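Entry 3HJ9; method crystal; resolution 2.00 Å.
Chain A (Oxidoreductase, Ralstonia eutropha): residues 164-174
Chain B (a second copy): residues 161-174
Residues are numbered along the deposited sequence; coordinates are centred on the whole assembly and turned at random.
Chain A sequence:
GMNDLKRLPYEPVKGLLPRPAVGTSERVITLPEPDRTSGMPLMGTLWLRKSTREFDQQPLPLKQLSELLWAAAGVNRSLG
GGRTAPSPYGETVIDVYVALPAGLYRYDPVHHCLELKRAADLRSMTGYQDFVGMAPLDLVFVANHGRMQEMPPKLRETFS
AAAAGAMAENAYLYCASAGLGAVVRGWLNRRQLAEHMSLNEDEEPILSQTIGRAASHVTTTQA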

ATOM      1  N   ALA A 164      -4.883   2.250  -3.414  1.00 18.21           N
ATOM      2  CA  ALA A 164      -5.611   1.071  -2.899  1.00 19.57           C
ATOM      3  C   ALA A 164      -4.704   0.102  -2.083  1.00 20.24           C
ATOM      4  O   ALA A 164      -5.105  -0.380  -1.005  1.00 19.33           O
ATOM      5  CB  ALA A 164      -6.350   0.339  -4.005  1.00 19.24           C
ATOM      6  N   GLY A 165      -3.470  -0.101  -2.567  1.00 19.79           N
ATOM      7  CA  GLY A 165      -2.485  -0.901  -1.870  1.00 19.84           C
ATOM      8  C   GLY A 165      -2.131  -0.384  -0.480  1.00 18.86           C
ATOM      9  O   GLY A 165      -1.994  -1.151   0.453  1.00 18.57           O
ATOM     10  N   ALA A 166      -1.925   0.927  -0.380  1.00 19.48           N
ATOM     11  CA  ALA A 166      -1.604   1.604   0.876  1.00 19.09           C
ATOM     12  C   ALA A 166      -2.741   1.464   1.853  1.00 18.40           C
ATOM     13  O   ALA A 166      -2.522   1.147   3.016  1.00 17.96           O
ATOM     14  CB  ALA A 166      -1.322   3.056   0.636  1.00 16.98           C
HETATM   15  N   MSE A 167      -3.961   1.646   1.358  1.00 16.93           N
HETATM   16  CA  MSE A 167      -5.155   1.568   2.198  1.00 18.54           C
HETATM   17  C   MSE A 167      -5.388   0.141   2.657  1.00 17.63           C
HETATM   18  O   MSE A 167      -5.709  -0.109   3.839  1.00 17.95           O
HETATM   19  CB  MSE A 167      -6.380   2.085   1.449  1.00 18.92           C
HETATM   20  CG  MSE A 167      -6.230   3.533   1.097  1.00 19.03           C
HETATM   21 SE   MSE A 167      -7.476   4.048  -0.305  0.75 21.26          SE
HETATM   22  CE  MSE A 167      -8.911   4.705   0.756  1.00 21.51           C
ATOM     23  N   ALA A 168      -5.194  -0.792   1.732  1.00 18.19           N
ATOM     24  CA  ALA A 168      -5.277  -2.237   2.064  1.00 18.99           C
ATOM     25  C   ALA A 168      -4.152  -2.591   3.050  1.00 19.34           C
ATOM     26  O   ALA A 168      -4.344  -3.471   3.890  1.00 20.41           O
ATOM     27  CB  ALA A 168      -5.164  -3.102   0.805  1.00 16.74           C
ATOM     28  N   GLU A 169      -2.988  -1.903   2.972  1.00 20.44           N
ATOM     29  CA  GLU A 169      -1.890  -2.192   3.916  1.00 19.61           C
ATOM     30  C   GLU A 169      -2.224  -1.712   5.333  1.00 20.06           C
ATOM     31  O   GLU A 169      -1.930  -2.405   6.307  1.00 20.90           O
ATOM     32  CB  GLU A 169      -0.550  -1.624   3.433  1.00 19.88           C
ATOM     33  CG  GLU A 169       0.647  -2.034   4.262  1.00 19.80           C
ATOM     34  CD  GLU A 169       0.927  -3.538   4.287  1.00 21.69           C
ATOM     35  OE1 GLU A 169       0.222  -4.318   3.600  1.00 21.36           O
ATOM     36  OE2 GLU A 169       1.887  -3.940   5.003  1.00 22.58           O
ATOM     37  N   ASN A 170      -2.826  -0.522   5.447  1.00 18.48           N
ATOM     38  CA  ASN A 170      -3.321  -0.054   6.732  1.00 17.02           C
ATOM     39  C   ASN A 170      -4.277  -1.098   7.336  1.00 17.48           C
ATOM     40  O   ASN A 170      -4.216  -1.359   8.532  1.00 19.08           O
ATOM     41  CB  ASN A 170      -4.074   1.279   6.618  1.00 14.66           C
ATOM     42  CG  ASN A 170      -3.165   2.463   6.360  1.00 15.14           C
ATOM     43  OD1 ASN A 170      -1.939   2.333   6.363  1.00 13.52           O
ATOM     44  ND2 ASN A 170      -3.774   3.635   6.108  1.00 13.12           N
ATOM     45  N   ALA A 171      -5.151  -1.663   6.505  1.00 18.69           N
ATOM     46  CA  ALA A 171      -6.145  -2.691   6.955  1.00 18.75           C
ATOM     47  C   ALA A 171      -5.462  -3.970   7.434  1.00 17.84           C
ATOM     48  O   ALA A 171      -5.874  -4.568   8.455  1.00 21.23           O
ATOM     49  CB  ALA A 171      -7.187  -3.002   5.831  1.00 18.62           C
ATOM     50  N   TYR A 172      -4.470  -4.434   6.668  1.00 17.85           N
ATOM     51  CA  TYR A 172      -3.628  -5.585   7.080  1.00 17.41           C
ATOM     52  C   TYR A 172      -2.999  -5.426   8.452  1.00 15.95           C
ATOM     53  O   TYR A 172      -3.081  -6.328   9.289  1.00 16.77           O
ATOM     54  CB  TYR A 172      -2.485  -5.826   6.096  1.00 18.33           C
ATOM     55  CG  TYR A 172      -2.682  -6.850   5.017  1.00 17.90           C
ATOM     56  CD1 TYR A 172      -2.774  -8.207   5.324  1.00 19.14           C
ATOM     57  CD2 TYR A 172      -2.654  -6.479   3.662  1.00 18.49           C
ATOM     58  CE1 TYR A 172      -2.882  -9.192   4.273  1.00 19.18           C
ATOM     59  CE2 TYR A 172      -2.741  -7.447   2.637  1.00 17.19           C
ATOM     60  CZ  TYR A 172      -2.857  -8.771   2.933  1.00 17.45           C
ATOM     61  OH  TYR A 172      -2.931  -9.665   1.890  1.00 17.17           O
ATOM     62  N   LEU A 173      -2.363  -4.272   8.647  1.00 15.32           N
ATOM     63  CA  LEU A 173      -1.694  -3.916   9.895  1.00 15.62           C
ATOM     64  C   LEU A 173      -2.702  -3.812  11.049  1.00 15.67           C
ATOM     65  O   LEU A 173      -2.442  -4.345  12.152  1.00 16.58           O
ATOM     66  CB  LEU A 173      -0.835  -2.630   9.741  1.00 15.41           C
ATOM     67  CG  LEU A 173       0.385  -2.771   8.802  1.00 15.65           C
ATOM     68  CD1 LEU A 173       1.040  -1.421   8.490  1.00 14.97           C
ATOM     69  CD2 LEU A 173       1.424  -3.792   9.334  1.00 14.08           C
ATOM     70  N   TYR A 174      -3.866  -3.200  10.785  1.00 16.48           N
ATOM     71  CA  TYR A 174      -4.941  -3.167  11.792  1.00 17.28           C
ATOM     72  C   TYR A 174      -5.354  -4.611  12.159  1.00 16.77           C
ATOM     73  O   TYR A 174      -5.429  -4.952  13.349  1.00 15.79           O
ATOM     74  CB  TYR A 174      -6.149  -2.297  11.379  1.00 17.41           C
ATOM     75  CG  TYR A 174      -7.189  -2.391  12.423  1.00 18.69           C
ATOM     76  CD1 TYR A 174      -7.093  -1.643  13.601  1.00 19.78           C
ATOM     77  CD2 TYR A 174      -8.211  -3.338  12.316  1.00 20.47           C
ATOM     78  CE1 TYR A 174      -8.037  -1.811  14.631  1.00 20.11           C
ATOM     79  CE2 TYR A 174      -9.152  -3.514  13.343  1.00 20.55           C
ATOM     80  CZ  TYR A 174      -9.070  -2.744  14.478  1.00 20.46           C
ATOM     81  OH  TYR A 174      -9.998  -2.958  15.470  1.00 21.43           O
TER
ATOM     82  N   ALA B 161       2.122  -2.028  -8.717  1.00 16.31           N
ATOM     83  CA  ALA B 161       1.723  -0.756  -8.084  1.00 15.56           C
ATOM     84  C   ALA B 161       1.088  -0.945  -6.701  1.00 16.36           C
ATOM     85  O   ALA B 161       1.441  -0.200  -5.758  1.00 15.85           O
ATOM     86  CB  ALA B 161       0.805   0.079  -9.019  1.00 16.79           C
ATOM     87  N   ALA B 162       0.202  -1.945  -6.555  1.00 14.72           N
ATOM     88  CA  ALA B 162      -0.428  -2.232  -5.253  1.00 16.17           C
ATOM     89  C   ALA B 162       0.613  -2.739  -4.220  1.00 18.04           C
ATOM     90  O   ALA B 162       0.559  -2.344  -3.047  1.00 17.85           O
ATOM     91  CB  ALA B 162      -1.600  -3.225  -5.387  1.00 12.30           C
ATOM     92  N   ALA B 163       1.566  -3.574  -4.676  1.00 17.23           N
ATOM     93  CA  ALA B 163       2.661  -4.059  -3.820  1.00 17.85           C
ATOM     94  C   ALA B 163       3.542  -2.868  -3.397  1.00 17.88           C
ATOM     95  O   ALA B 163       3.856  -2.729  -2.202  1.00 16.74           O
ATOM     96  CB  ALA B 163       3.518  -5.160  -4.541  1.00 17.26           C
ATOM     97  N   ALA B 164       3.917  -2.021  -4.360  1.00 16.54           N
ATOM     98  CA  ALA B 164       4.741  -0.823  -4.055  1.00 18.32           C
ATOM     99  C   ALA B 164       4.043   0.161  -3.108  1.00 18.94           C
ATOM    100  O   ALA B 164       4.703   0.743  -2.248  1.00 20.12           O
ATOM    101  CB  ALA B 164       5.178  -0.073  -5.346  1.00 16.65           C
ATOM    102  N   GLY B 165       2.740   0.383  -3.314  1.00 18.09           N
ATOM    103  CA  GLY B 165       1.948   1.252  -2.453  1.00 18.71           C
ATOM    104  C   GLY B 165       1.915   0.746  -1.010  1.00 19.68           C
ATOM    105  O   GLY B 165       2.037   1.538  -0.076  1.00 16.77           O
ATOM    106  N   ALA B 166       1.753  -0.581  -0.843  1.00 18.08           N
ATOM    107  CA  ALA B 166       1.780  -1.199   0.502  1.00 18.80           C
ATOM    108  C   ALA B 166       3.142  -1.056   1.194  1.00 17.89           C
ATOM    109  O   ALA B 166       3.233  -0.761   2.380  1.00 17.29           O
ATOM    110  CB  ALA B 166       1.358  -2.682   0.439  1.00 16.48           C
HETATM  111  N   MSE B 167       4.199  -1.242   0.443  1.00 18.80           N
HETATM  112  CA  MSE B 167       5.557  -1.103   0.970  1.00 19.99           C
HETATM  113  C   MSE B 167       5.837   0.336   1.375  1.00 20.16           C
HETATM  114  O   MSE B 167       6.315   0.587   2.490  1.00 19.13           O
HETATM  115  CB  MSE B 167       6.558  -1.632  -0.054  1.00 20.48           C
HETATM  116  CG  MSE B 167       6.363  -3.122  -0.335  1.00 19.58           C
HETATM  117 SE   MSE B 167       7.153  -3.633  -2.040  0.75 21.55          SE
HETATM  118  CE  MSE B 167       8.948  -3.667  -1.421  1.00 20.30           C
ATOM    119  N   ALA B 168       5.482   1.280   0.494  1.00 20.96           N
ATOM    120  CA  ALA B 168       5.645   2.726   0.793  1.00 21.12           C
ATOM    121  C   ALA B 168       4.782   3.127   2.016  1.00 20.22           C
ATOM    122  O   ALA B 168       5.167   4.035   2.762  1.00 20.52           O
ATOM    123  CB  ALA B 168       5.266   3.587  -0.397  1.00 20.07           C
ATOM    124  N   GLU B 169       3.637   2.452   2.184  1.00 20.75           N
ATOM    125  CA  GLU B 169       2.737   2.703   3.311  1.00 20.56           C
ATOM    126  C   GLU B 169       3.383   2.216   4.603  1.00 20.51           C
ATOM    127  O   GLU B 169       3.357   2.949   5.602  1.00 22.11           O
ATOM    128  CB  GLU B 169       1.343   2.094   3.130  1.00 21.09           C
ATOM    129  CG  GLU B 169       0.331   2.450   4.254  1.00 20.38           C
ATOM    130  CD  GLU B 169       0.001   3.949   4.363  1.00 22.39           C
ATOM    131  OE1 GLU B 169       0.427   4.719   3.474  1.00 21.86           O
ATOM    132  OE2 GLU B 169      -0.714   4.365   5.326  1.00 22.04           O
ATOM    133  N   ASN B 170       3.951   1.007   4.592  1.00 19.68           N
ATOM    134  CA  ASN B 170       4.686   0.527   5.776  1.00 18.64           C
ATOM    135  C   ASN B 170       5.762   1.587   6.147  1.00 18.01           C
ATOM    136  O   ASN B 170       5.910   1.933   7.311  1.00 18.99           O
ATOM    137  CB  ASN B 170       5.379  -0.794   5.515  1.00 17.60           C
ATOM    138  CG  ASN B 170       4.452  -1.988   5.482  1.00 18.00           C
ATOM    139  OD1 ASN B 170       3.299  -1.894   5.818  1.00 17.74           O
ATOM    140  ND2 ASN B 170       5.011  -3.158   5.124  1.00 16.82           N
ATOM    141  N   ALA B 171       6.472   2.104   5.139  1.00 17.41           N
ATOM    142  CA  ALA B 171       7.484   3.171   5.313  1.00 17.75           C
ATOM    143  C   ALA B 171       6.930   4.479   5.897  1.00 18.16           C
ATOM    144  O   ALA B 171       7.551   5.085   6.810  1.00 19.15           O
ATOM    145  CB  ALA B 171       8.229   3.446   3.982  1.00 16.75           C
ATOM    146  N   TYR B 172       5.807   4.945   5.350  1.00 17.59           N
ATOM    147  CA  TYR B 172       5.104   6.115   5.889  1.00 18.38           C
ATOM    148  C   TYR B 172       4.798   5.945   7.382  1.00 17.77           C
ATOM    149  O   TYR B 172       5.062   6.838   8.190  1.00 18.37           O
ATOM    150  CB  TYR B 172       3.749   6.329   5.202  1.00 19.62           C
ATOM    151  CG  TYR B 172       3.683   7.304   4.073  1.00 18.98           C
ATOM    152  CD1 TYR B 172       3.835   8.649   4.314  1.00 19.04           C
ATOM    153  CD2 TYR B 172       3.290   6.904   2.790  1.00 20.40           C
ATOM    154  CE1 TYR B 172       3.699   9.594   3.301  1.00 19.28           C
ATOM    155  CE2 TYR B 172       3.145   7.835   1.769  1.00 20.70           C
ATOM    156  CZ  TYR B 172       3.368   9.177   2.018  1.00 19.61           C
ATOM    157  OH  TYR B 172       3.219  10.105   1.012  1.00 20.33           O
ATOM    158  N   LEU B 173       4.221   4.790   7.722  1.00 16.67           N
ATOM    159  CA  LEU B 173       3.858   4.479   9.085  1.00 16.27           C
ATOM    160  C   LEU B 173       5.091   4.387  10.008  1.00 17.63           C
ATOM    161  O   LEU B 173       5.046   4.886  11.147  1.00 16.97           O
ATOM    162  CB  LEU B 173       3.014   3.193   9.148  1.00 16.10           C
ATOM    163  CG  LEU B 173       1.605   3.300   8.548  1.00 16.22           C
ATOM    164  CD1 LEU B 173       0.875   1.896   8.523  1.00 14.57           C
ATOM    165  CD2 LEU B 173       0.808   4.320   9.285  1.00 14.10           C
ATOM    166  N   TYR B 174       6.178   3.770   9.523  1.00 17.80           N
ATOM    167  CA  TYR B 174       7.424   3.732  10.290  1.00 17.85           C
ATOM    168  C   TYR B 174       7.912   5.163  10.541  1.00 18.17           C
ATOM    169  O   TYR B 174       8.282   5.489  11.655  1.00 17.63           O
ATOM    170  CB  TYR B 174       8.530   2.870   9.646  1.00 18.41           C
ATOM    171  CG  TYR B 174       9.819   2.958  10.450  1.00 17.61           C
ATOM    172  CD1 TYR B 174      10.049   2.117  11.551  1.00 19.00           C
ATOM    173  CD2 TYR B 174      10.761   3.924  10.156  1.00 17.06           C
ATOM    174  CE1 TYR B 174      11.217   2.238  12.317  1.00 19.81           C
ATOM    175  CE2 TYR B 174      11.907   4.055  10.893  1.00 17.78           C
ATOM    176  CZ  TYR B 174      12.147   3.240  11.959  1.00 18.91           C
ATOM    177  OH  TYR B 174      13.300   3.456  12.652  1.00 20.71           O
TER

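Two copies of one helix cross at 53° with axes only 6.8 Å apart, a spacing that demands small residues at the crossing. Along chain B, Ala B162 comes first: its carbonyl O receives a CA-H...O contact from Gly A165 CA at 3.6 Å. Glycine suits that site exactly, since an ideal CB on Gly A165 would lie 2.3 Å from Ala B162 O, a clash. Gly B165 also faces the partner with bare backbone, its C atom 4.2 Å from Gly A165 C. Ala B166 then packs its short side chain sideways, CB lying 3.7 Å from Gly A165 O; a methyl fills this space while letting the backbones approach, Ala B166 N to Ala A166 N being 4.0 Å.

Beyond the crossing the side chains lengthen. Glu B169 points toward chain A and, with chi1 t and chi2 p, lays CG 3.4 Å from Ala A166 O, while its OE2 accepts a weak hydrogen bond from Asn A170 ND2 (3.2 Å). Asn B170 leaves its backbone sideways, but its end swings nearer, and its ND2 returns the weak bond to Glu A169 OE2, also 3.2 Å. Leu B173 closes the contact, CD1 meeting Leu A173 CD1 at 3.3 Å. The rule is glycine and alanine for proximity, buried polar pairs next, then leucine; together the stretches bury 443 Å².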